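PDB 2W7Y: probable sugar ABC transporter, sugar-binding protein from Streptococcus pneumoniae, which binds the blood group A trisaccharide and probably delivers such host-derived glycans to an ABC importer as its extracellular solute-binding component. Local coordinates for residues A[156-161]-A[346-351]; A[171-176]-A[190-195]; A[304-309]-A[385-390]. One frame throughout, in Å; residues are numbered along the deposited sequence.

Interaction 1: A[156-161]-A[346-351]; sequences LFTMGL and GANPSN. With A2G (2-acetamido-2-deoxy-alpha-D-galactopyranose), chain C; GAL (beta-D-galactopyranose), chain B.
N348 reaches across to T158 with its carboxamide and to L156 with its backbone, so one residue ties the loop 346-351 to the start of strand 157-164. Its side chain can be followed outward. CB lies 3.8 Å from T158 OG1 and leads to CG, which stands anti to the backbone N (chi1 -171°) and is thereby carried over to the threonine. At the tip, ND2 gives a hydrogen to T158 OG1 at 2.7 Å; the hydroxyl oxygen sits close to the amide plane, as an N-H donor requires, and the bond is moderately bent at 156°. The two side chains cross at about a right angle. Asparagine suits the place because its short carboxamide carries an N-H as far as T158 OG1, while its backbone C=O and N-H separately bind L156 N and a water.

The first of these backbone bonds runs from L156 N to N348 O, 2.8 Å long and nearly linear at 163°. L156 lays its side chain beside the amide of N348: CD2 lies 3.7 Å from N348 ND2, while CD1 rests on S350 CB. The hydroxyl of S350 is engaged by the carbonyl of N135.

On the sugar side, the water donates to L156 O and accepts from N348 N, and its third partner is O6 of the galactose. F157, the centre of an inverse gamma turn, sends its ring into the pocket; its CZ meets O7 of the A2G acetamido group at 3.4 Å, near the ring plane, and A347 CB approaches galactose O6. W282 packs edge-to-face with F157 and also hydrogen-bonds A2G. An aromatic side chain lining the pocket, here meeting A2G by its edge, together with a water bridging galactose O6 to the backbone, is consistent with the glycan pocket of a sugar-specific solute-binding protein.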
loop_
_atom_site.group_PDB
_atom_site.type_symbol
_atom_site.label_atom_id
_atom_site.label_comp_id
_atom_site.label_asym_id
_atom_site.label_seq_id
_atom_site.Cartn_x
_atom_site.Cartn_y
_atom_site.Cartn_z
ATOM N N LEU A 156 0.096 5.351 -6.806
ATOM C CA LEU A 156 0.425 3.939 -6.936
ATOM C C LEU A 156 0.980 3.336 -5.648
ATOM O O LEU A 156 1.729 3.983 -4.919
ATOM C CB LEU A 156 1.409 3.735 -8.089
ATOM C CG LEU A 156 0.894 3.284 -9.460
ATOM C CD1 LEU A 156 -0.586 3.589 -9.713
ATOM C CD2 LEU A 156 1.771 3.866 -10.552
ATOM N N PHE A 157 0.601 2.088 -5.384
ATOM C CA PHE A 157 1.088 1.352 -4.225
ATOM C C PHE A 157 2.480 0.789 -4.516
ATOM O O PHE A 157 2.701 -0.427 -4.514
ATOM C CB PHE A 157 0.107 0.243 -3.827
ATOM C CG PHE A 157 -0.025 0.064 -2.341
ATOM C CD1 PHE A 157 -1.001 0.755 -1.632
ATOM C CD2 PHE A 157 0.841 -0.774 -1.646
ATOM C CE1 PHE A 157 -1.123 0.606 -0.254
ATOM C CE2 PHE A 157 0.722 -0.927 -0.271
ATOM C CZ PHE A 157 -0.256 -0.235 0.428
ATOM N N THR A 158 3.409 1.706 -4.770
ATOM C CA THR A 158 4.787 1.387 -5.111
ATOM C C THR A 158 5.566 1.280 -3.809
ATOM O O THR A 158 5.738 2.270 -3.097
ATOM C CB THR A 158 5.379 2.478 -6.035
ATOM O OG1 THR A 158 4.512 2.657 -7.160
ATOM C CG2 THR A 158 6.787 2.111 -6.525
HETATM N N MSE A 159 6.023 0.071 -3.497
HETATM C CA MSE A 159 6.593 -0.200 -2.180
HETATM C C MSE A 159 7.867 -1.057 -2.149
HETATM O O MSE A 159 7.850 -2.239 -2.508
HETATM C CB MSE A 159 5.519 -0.799 -1.268
HETATM C CG MSE A 159 6.052 -1.426 0.002
HETATM SE SE MSE A 159 4.661 -1.665 1.326
HETATM C CE MSE A 159 3.348 -2.600 0.256
ATOM N N GLY A 160 8.960 -0.440 -1.711
ATOM C CA GLY A 160 10.149 -1.165 -1.278
ATOM C C GLY A 160 10.193 -1.134 0.239
ATOM O O GLY A 160 9.192 -1.409 0.905
ATOM N N LEU A 161 11.349 -0.794 0.796
ATOM C CA LEU A 161 11.457 -0.622 2.241
ATOM C C LEU A 161 12.437 0.507 2.585
ATOM O O LEU A 161 13.046 1.101 1.686
ATOM C CB LEU A 161 11.785 -1.968 2.933
ATOM C CG LEU A 161 13.163 -2.609 3.207
ATOM C CD1 LEU A 161 13.063 -4.132 3.097
ATOM C CD2 LEU A 161 14.289 -2.118 2.335
ATOM N N GLY A 346 4.368 13.596 -1.621
ATOM C CA GLY A 346 5.575 12.860 -1.996
ATOM C C GLY A 346 5.248 11.436 -2.387
ATOM O O GLY A 346 5.742 10.505 -1.770
ATOM N N ALA A 347 4.409 11.271 -3.409
ATOM C CA ALA A 347 3.942 9.948 -3.824
ATOM C C ALA A 347 4.180 9.658 -5.307
ATOM O O ALA A 347 4.502 10.561 -6.081
ATOM C CB ALA A 347 2.476 9.782 -3.475
ATOM N N ASN A 348 4.039 8.386 -5.681
ATOM C CA ASN A 348 4.175 7.943 -7.067
ATOM C C ASN A 348 2.851 8.111 -7.826
ATOM O O ASN A 348 1.861 7.448 -7.509
ATOM C CB ASN A 348 4.662 6.488 -7.126
ATOM C CG ASN A 348 5.026 6.037 -8.543
ATOM O OD1 ASN A 348 5.425 6.838 -9.388
ATOM N ND2 ASN A 348 4.906 4.742 -8.794
ATOM N N PRO A 349 2.836 9.003 -8.835
ATOM C CA PRO A 349 1.626 9.282 -9.606
ATOM C C PRO A 349 1.201 8.096 -10.474
ATOM O O PRO A 349 2.053 7.347 -10.961
ATOM C CB PRO A 349 2.044 10.462 -10.488
ATOM C CG PRO A 349 3.513 10.332 -10.626
ATOM C CD PRO A 349 3.986 9.795 -9.312
ATOM N N SER A 350 -0.107 7.929 -10.651
ATOM C CA SER A 350 -0.639 6.887 -11.529
ATOM C C SER A 350 -0.477 7.285 -12.992
ATOM O O SER A 350 -0.368 6.429 -13.872
ATOM C CB SER A 350 -2.112 6.601 -11.216
ATOM O OG SER A 350 -2.945 7.697 -11.551
ATOM N N ASN A 351 -0.459 8.594 -13.237
ATOM C CA ASN A 351 -0.364 9.143 -14.583
ATOM C C ASN A 351 1.036 8.973 -15.159
ATOM O O ASN A 351 1.999 9.565 -14.668
ATOM C CB ASN A 351 -0.775 10.615 -14.581
ATOM C CG ASN A 351 -1.006 11.171 -15.973
ATOM O OD1 ASN A 351 -0.611 10.574 -16.974
ATOM N ND2 ASN A 351 -1.652 12.327 -16.039
HETATM O O5 A2G C . 0.384 3.162 3.978
HETATM C C1 A2G C . -0.771 2.738 3.205
HETATM C C2 A2G C . -1.459 1.621 3.972
HETATM N N2 A2G C . -2.661 1.161 3.276
HETATM C C3 A2G C . -1.886 2.135 5.353
HETATM O O3 A2G C . -2.619 1.126 6.051
HETATM C C4 A2G C . -0.668 2.601 6.152
HETATM O O4 A2G C . 0.201 1.493 6.422
HETATM C C5 A2G C . 0.078 3.663 5.334
HETATM C C6 A2G C . 1.359 4.120 6.027
HETATM O O6 A2G C . 2.055 5.011 5.153
HETATM C C7 A2G C . -2.860 -0.119 2.984
HETATM O O7 A2G C . -2.066 -1.027 3.232
HETATM C C8 A2G C . -4.184 -0.401 2.281
HETATM C C1 GAL B . -1.578 7.184 1.311
HETATM C C2 GAL B . -1.997 5.999 2.183
HETATM C C3 GAL B . -1.039 4.820 1.992
HETATM C C4 GAL B . -0.786 4.520 0.510
HETATM C C5 GAL B . -0.353 5.814 -0.194
HETATM C C6 GAL B . -0.060 5.648 -1.687
HETATM O O1 GAL B . -2.622 8.132 1.300
HETATM O O2 GAL B . -1.992 6.424 3.530
HETATM O O3 GAL B . -1.537 3.684 2.661
HETATM O O4 GAL B . -1.960 3.986 -0.057
HETATM O O5 GAL B . -1.356 6.798 -0.029
HETATM O O6 GAL B . 0.791 6.699 -2.108
HETATM O O HOH W 1 2.838 6.324 -3.959
#

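Interaction 2: A[171-176]-A[190-195]; sequences AGAKTP and ASIRKQ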
loop_
_atom_site.group_PDB
_atom_site.type_symbol
_atom_site.label_atom_id
_atom_site.label_comp_id
_atom_site.label_asym_id
_atom_site.label_seq_id
_atom_site.Cartn_x
_atom_site.Cartn_y
_atom_site.Cartn_z
ATOM N N ALA A 171 26.370 -2.138 13.210
ATOM C CA ALA A 171 26.134 -3.553 13.477
ATOM C C ALA A 171 27.007 -4.458 12.612
ATOM O O ALA A 171 27.134 -5.651 12.892
ATOM C CB ALA A 171 24.664 -3.881 13.271
ATOM N N GLY A 172 27.604 -3.885 11.567
ATOM C CA GLY A 172 28.329 -4.648 10.552
ATOM C C GLY A 172 27.376 -5.513 9.746
ATOM O O GLY A 172 27.726 -6.614 9.330
ATOM N N ALA A 173 26.163 -5.004 9.534
ATOM C CA ALA A 173 25.098 -5.767 8.889
ATOM C C ALA A 173 25.012 -5.481 7.390
ATOM O O ALA A 173 25.177 -4.333 6.957
ATOM C CB ALA A 173 23.760 -5.492 9.570
ATOM N N LYS A 174 24.761 -6.534 6.611
ATOM C CA LYS A 174 24.523 -6.414 5.172
ATOM C C LYS A 174 23.345 -5.483 4.916
ATOM O O LYS A 174 22.285 -5.627 5.524
ATOM C CB LYS A 174 24.223 -7.785 4.555
ATOM C CG LYS A 174 25.429 -8.701 4.354
ATOM C CD LYS A 174 24.967 -10.030 3.760
ATOM C CE LYS A 174 26.098 -11.030 3.616
ATOM N NZ LYS A 174 26.862 -10.799 2.369
ATOM N N THR A 175 23.540 -4.518 4.024
ATOM C CA THR A 175 22.477 -3.586 3.660
ATOM C C THR A 175 21.517 -4.277 2.676
ATOM O O THR A 175 21.887 -5.290 2.080
ATOM C CB THR A 175 23.053 -2.264 3.096
ATOM O OG1 THR A 175 23.957 -2.545 2.022
ATOM C CG2 THR A 175 23.801 -1.509 4.182
ATOM N N PRO A 176 20.272 -3.765 2.536
ATOM C CA PRO A 176 19.269 -4.363 1.644
ATOM C C PRO A 176 19.740 -4.764 0.238
ATOM O O PRO A 176 19.272 -5.772 -0.294
ATOM C CB PRO A 176 18.196 -3.282 1.576
ATOM C CG PRO A 176 18.239 -2.682 2.925
ATOM C CD PRO A 176 19.706 -2.607 3.256
ATOM N N ALA A 190 19.614 -10.254 12.960
ATOM C CA ALA A 190 20.257 -10.804 14.156
ATOM C C ALA A 190 21.431 -9.934 14.630
ATOM O O ALA A 190 21.558 -9.656 15.822
ATOM C CB ALA A 190 20.706 -12.239 13.908
ATOM N N SER A 191 22.269 -9.497 13.688
ATOM C CA SER A 191 23.400 -8.601 13.969
ATOM C C SER A 191 22.982 -7.289 14.623
ATOM O O SER A 191 23.656 -6.801 15.532
ATOM C CB SER A 191 24.164 -8.286 12.682
ATOM O OG SER A 191 24.642 -9.467 12.070
ATOM N N ILE A 192 21.875 -6.724 14.144
ATOM C CA ILE A 192 21.368 -5.434 14.613
ATOM C C ILE A 192 20.790 -5.544 16.023
ATOM O O ILE A 192 20.914 -4.614 16.826
ATOM C CB ILE A 192 20.333 -4.849 13.610
ATOM C CG1 ILE A 192 21.061 -4.335 12.362
ATOM C CG2 ILE A 192 19.522 -3.719 14.248
ATOM C CD1 ILE A 192 20.215 -4.248 11.137
ATOM N N ARG A 193 20.178 -6.690 16.316
ATOM C CA ARG A 193 19.614 -6.970 17.637
ATOM C C ARG A 193 20.685 -7.185 18.708
ATOM O O ARG A 193 20.400 -7.057 19.901
ATOM C CB ARG A 193 18.656 -8.170 17.583
ATOM C CG ARG A 193 17.373 -7.899 16.823
ATOM C CD ARG A 193 16.397 -9.061 16.916
ATOM N NE ARG A 193 15.344 -8.940 15.909
ATOM C CZ ARG A 193 15.278 -9.654 14.788
ATOM N NH1 ARG A 193 16.187 -10.578 14.517
ATOM N NH2 ARG A 193 14.286 -9.449 13.936
ATOM N N LYS A 194 21.909 -7.508 18.287
ATOM C CA LYS A 194 23.049 -7.621 19.210
ATOM C C LYS A 194 23.436 -6.262 19.801
ATOM O O LYS A 194 24.112 -6.186 20.832
ATOM C CB LYS A 194 24.251 -8.269 18.519
ATOM C CG LYS A 194 24.169 -9.785 18.433
ATOM C CD LYS A 194 25.197 -10.344 17.464
ATOM C CE LYS A 194 25.025 -11.847 17.285
ATOM N NZ LYS A 194 25.501 -12.308 15.949
ATOM N N GLN A 195 23.005 -5.197 19.128
ATOM C CA GLN A 195 23.138 -3.832 19.622
ATOM C C GLN A 195 21.914 -3.519 20.473
ATOM O O GLN A 195 20.811 -3.982 20.168
ATOM C CB GLN A 195 23.191 -2.845 18.451
ATOM C CG GLN A 195 24.030 -3.287 17.252
ATOM C CD GLN A 195 25.468 -2.812 17.318
ATOM O OE1 GLN A 195 25.760 -1.737 17.846
ATOM N NE2 GLN A 195 26.374 -3.608 16.768
#
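In I192, CG1 lies beside the backbone N with CG2 anti to it (chi1 -74°), a setting that brings the longer branch against both A171 and A173. CG1 is 3.7 Å from A171 CB, and CD1 carries on to A173 CB at 4.1 Å. The Q195 chain bends at chi2 (-92°), which folds its amide back over A171: NE2 comes to 3.3 Å from A171 CA, while CG lies near A171 CB.

S191 adds a further contact. Its CB is 4.2 Å from A173 CB, and its carbonyl oxygen faces A171 CB at 3.8 Å; its hydroxyl is turned back to the carbonyl of Q187 in its own helix. Alanine, with a single methyl, allows the backbone of 171-173 to come close to helix 182-193, so that the CA atoms of A171 and I192 are 5.2 Å apart. Between the alanines, G172 takes positive phi as the C-prime residue of a Schellman motif that closes helix 165-171, and the turn directs both methyls to the same isoleucine. I192 also packs on I167 and F168 of that helix. The contact thus joins two consecutive helices mainly by van der Waals packing of methyls and methylenes, with the Q195 amide and S191 carbonyl laid against A171, a cohesion that depends on close fit more than on bond direction.

Interaction 3: A[304-309]-A[385-390]; sequences ISSSGG and VPTVSD
D390 OD1 accepts the backbone N-H of G308 at 2.8 Å on its syn lone pair, the side facing its other oxygen, with an angle of 151° at the hydrogen. S306 CB also closes on OD1 at 3.2 Å, and OD2 lies over G308 CA. The carboxylate thus holds the turn that follows strand 302-306, where G308 takes positive phi (85°), a conformation glycine adopts easily, and turns its N-H to the acid.

T387 OG1, set between the backbone N and the carbonyl carbon (chi1 54°), accepts from D390 N as the N-cap of helix 388-392. The same T387 OG1 has a weak hydrogen bond, 3.4 Å long, with S306 OG. A hydroxyl suits this spot because it can serve both neighbours. Its methyl CG2 turns to I304 CG2, 3.7 Å away, extending the apolar patch in which I304 CG1 meets V385 CG2.

At the strand end, S305 N donates to V385 O at 2.8 Å, and V385 is also backbone hydrogen-bonded to A303. P386, which has no N-H to give, follows as the pairing stops, its CB packed on S306 CB. This is a parallel beta bridge running directly into an N-capped helix, beside the F157 wall of the sugar pocket.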
loop_
_atom_site.group_PDB
_atom_site.type_symbol
_atom_site.label_atom_id
_atom_site.label_comp_id
_atom_site.label_asym_id
_atom_site.label_seq_id
_atom_site.Cartn_x
_atom_site.Cartn_y
_atom_site.Cartn_z
ATOM N N ILE A 304 7.331 -4.557 -4.079
ATOM C CA ILE A 304 5.885 -4.535 -4.255
ATOM C C ILE A 304 5.519 -3.443 -5.263
ATOM O O ILE A 304 5.946 -2.292 -5.129
ATOM C CB ILE A 304 5.139 -4.338 -2.899
ATOM C CG1 ILE A 304 5.299 -5.586 -2.021
ATOM C CG2 ILE A 304 3.655 -4.044 -3.127
ATOM C CD1 ILE A 304 5.161 -5.352 -0.526
ATOM N N SER A 305 4.755 -3.824 -6.284
ATOM C CA SER A 305 4.227 -2.869 -7.254
ATOM C C SER A 305 2.798 -3.218 -7.616
ATOM O O SER A 305 2.541 -4.088 -8.457
ATOM C CB SER A 305 5.088 -2.803 -8.515
ATOM O OG SER A 305 4.713 -1.687 -9.308
ATOM N N SER A 306 1.871 -2.543 -6.951
ATOM C CA SER A 306 0.464 -2.685 -7.259
ATOM C C SER A 306 -0.204 -1.323 -7.316
ATOM O O SER A 306 0.452 -0.288 -7.139
ATOM C CB SER A 306 -0.227 -3.615 -6.262
ATOM O OG SER A 306 -0.141 -3.086 -4.958
ATOM N N SER A 307 -1.500 -1.329 -7.604
ATOM C CA SER A 307 -2.282 -0.112 -7.712
ATOM C C SER A 307 -2.822 0.283 -6.349
ATOM O O SER A 307 -2.639 1.419 -5.907
ATOM C CB SER A 307 -3.440 -0.318 -8.688
ATOM O OG SER A 307 -2.973 -0.831 -9.923
ATOM N N GLY A 308 -3.464 -0.679 -5.686
ATOM C CA GLY A 308 -4.277 -0.422 -4.503
ATOM C C GLY A 308 -5.682 -0.009 -4.915
ATOM O O GLY A 308 -5.942 0.253 -6.090
ATOM N N GLY A 309 -6.596 0.028 -3.951
ATOM C CA GLY A 309 -7.906 0.633 -4.166
ATOM C C GLY A 309 -7.773 2.140 -4.047
ATOM O O GLY A 309 -6.901 2.645 -3.330
ATOM N N VAL A 385 5.828 -7.965 -7.259
ATOM C CA VAL A 385 4.560 -8.598 -6.878
ATOM C C VAL A 385 3.464 -7.569 -6.549
ATOM O O VAL A 385 3.775 -6.439 -6.173
ATOM C CB VAL A 385 4.729 -9.591 -5.672
ATOM C CG1 VAL A 385 5.582 -10.790 -6.065
ATOM C CG2 VAL A 385 5.302 -8.894 -4.442
ATOM N N PRO A 386 2.178 -7.949 -6.719
ATOM C CA PRO A 386 1.097 -7.092 -6.240
ATOM C C PRO A 386 0.830 -7.349 -4.754
ATOM O O PRO A 386 1.350 -8.315 -4.191
ATOM C CB PRO A 386 -0.098 -7.534 -7.088
ATOM C CG PRO A 386 0.156 -8.975 -7.366
ATOM C CD PRO A 386 1.661 -9.168 -7.375
ATOM N N THR A 387 0.035 -6.496 -4.120
ATOM C CA THR A 387 -0.289 -6.695 -2.707
ATOM C C THR A 387 -1.309 -7.815 -2.553
ATOM O O THR A 387 -2.210 -7.965 -3.391
ATOM C CB THR A 387 -0.856 -5.429 -2.038
ATOM O OG1 THR A 387 -1.981 -4.959 -2.789
ATOM C CG2 THR A 387 0.194 -4.338 -1.945
ATOM N N VAL A 388 -1.148 -8.598 -1.487
ATOM C CA VAL A 388 -2.131 -9.601 -1.070
ATOM C C VAL A 388 -3.549 -9.017 -1.098
ATOM O O VAL A 388 -4.485 -9.665 -1.576
ATOM C CB VAL A 388 -1.801 -10.161 0.350
ATOM C CG1 VAL A 388 -3.005 -10.873 0.969
ATOM C CG2 VAL A 388 -0.593 -11.093 0.297
ATOM N N SER A 389 -3.682 -7.788 -0.604
ATOM C CA SER A 389 -4.955 -7.073 -0.558
ATOM C C SER A 389 -5.619 -6.901 -1.926
ATOM O O SER A 389 -6.826 -7.080 -2.053
ATOM C CB SER A 389 -4.755 -5.703 0.099
ATOM O OG SER A 389 -6.000 -5.120 0.436
ATOM N N ASP A 390 -4.826 -6.555 -2.940
ATOM C CA ASP A 390 -5.336 -6.314 -4.294
ATOM C C ASP A 390 -5.829 -7.586 -4.965
ATOM O O ASP A 390 -6.903 -7.611 -5.574
ATOM C CB ASP A 390 -4.259 -5.658 -5.168
ATOM C CG ASP A 390 -4.198 -4.146 -4.999
ATOM O OD1 ASP A 390 -3.381 -3.511 -5.698
ATOM O OD2 ASP A 390 -4.964 -3.588 -4.183
#

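How the interactions relate
Interactions 1 and 3 are both buried near the middle of the chain and serve one mixed sheet: strands 157-164 and 302-306 are neighbours in it, joined by a probable hydrogen bond from I304 N to M159 O, and F157 packs on S306 and T387. Their segments alternate along the sequence, so their chain loops cross. Interaction 2 is partly buried and peripheral, with its centre about 28 Å from that of interaction 1, although P176 touches L161; it is nested within the loop that interaction 1 closes. Chemistry follows place: directional polar bonds hold turns and strand ends near the sugar pocket, whereas small apolar groups pack the outlying helices.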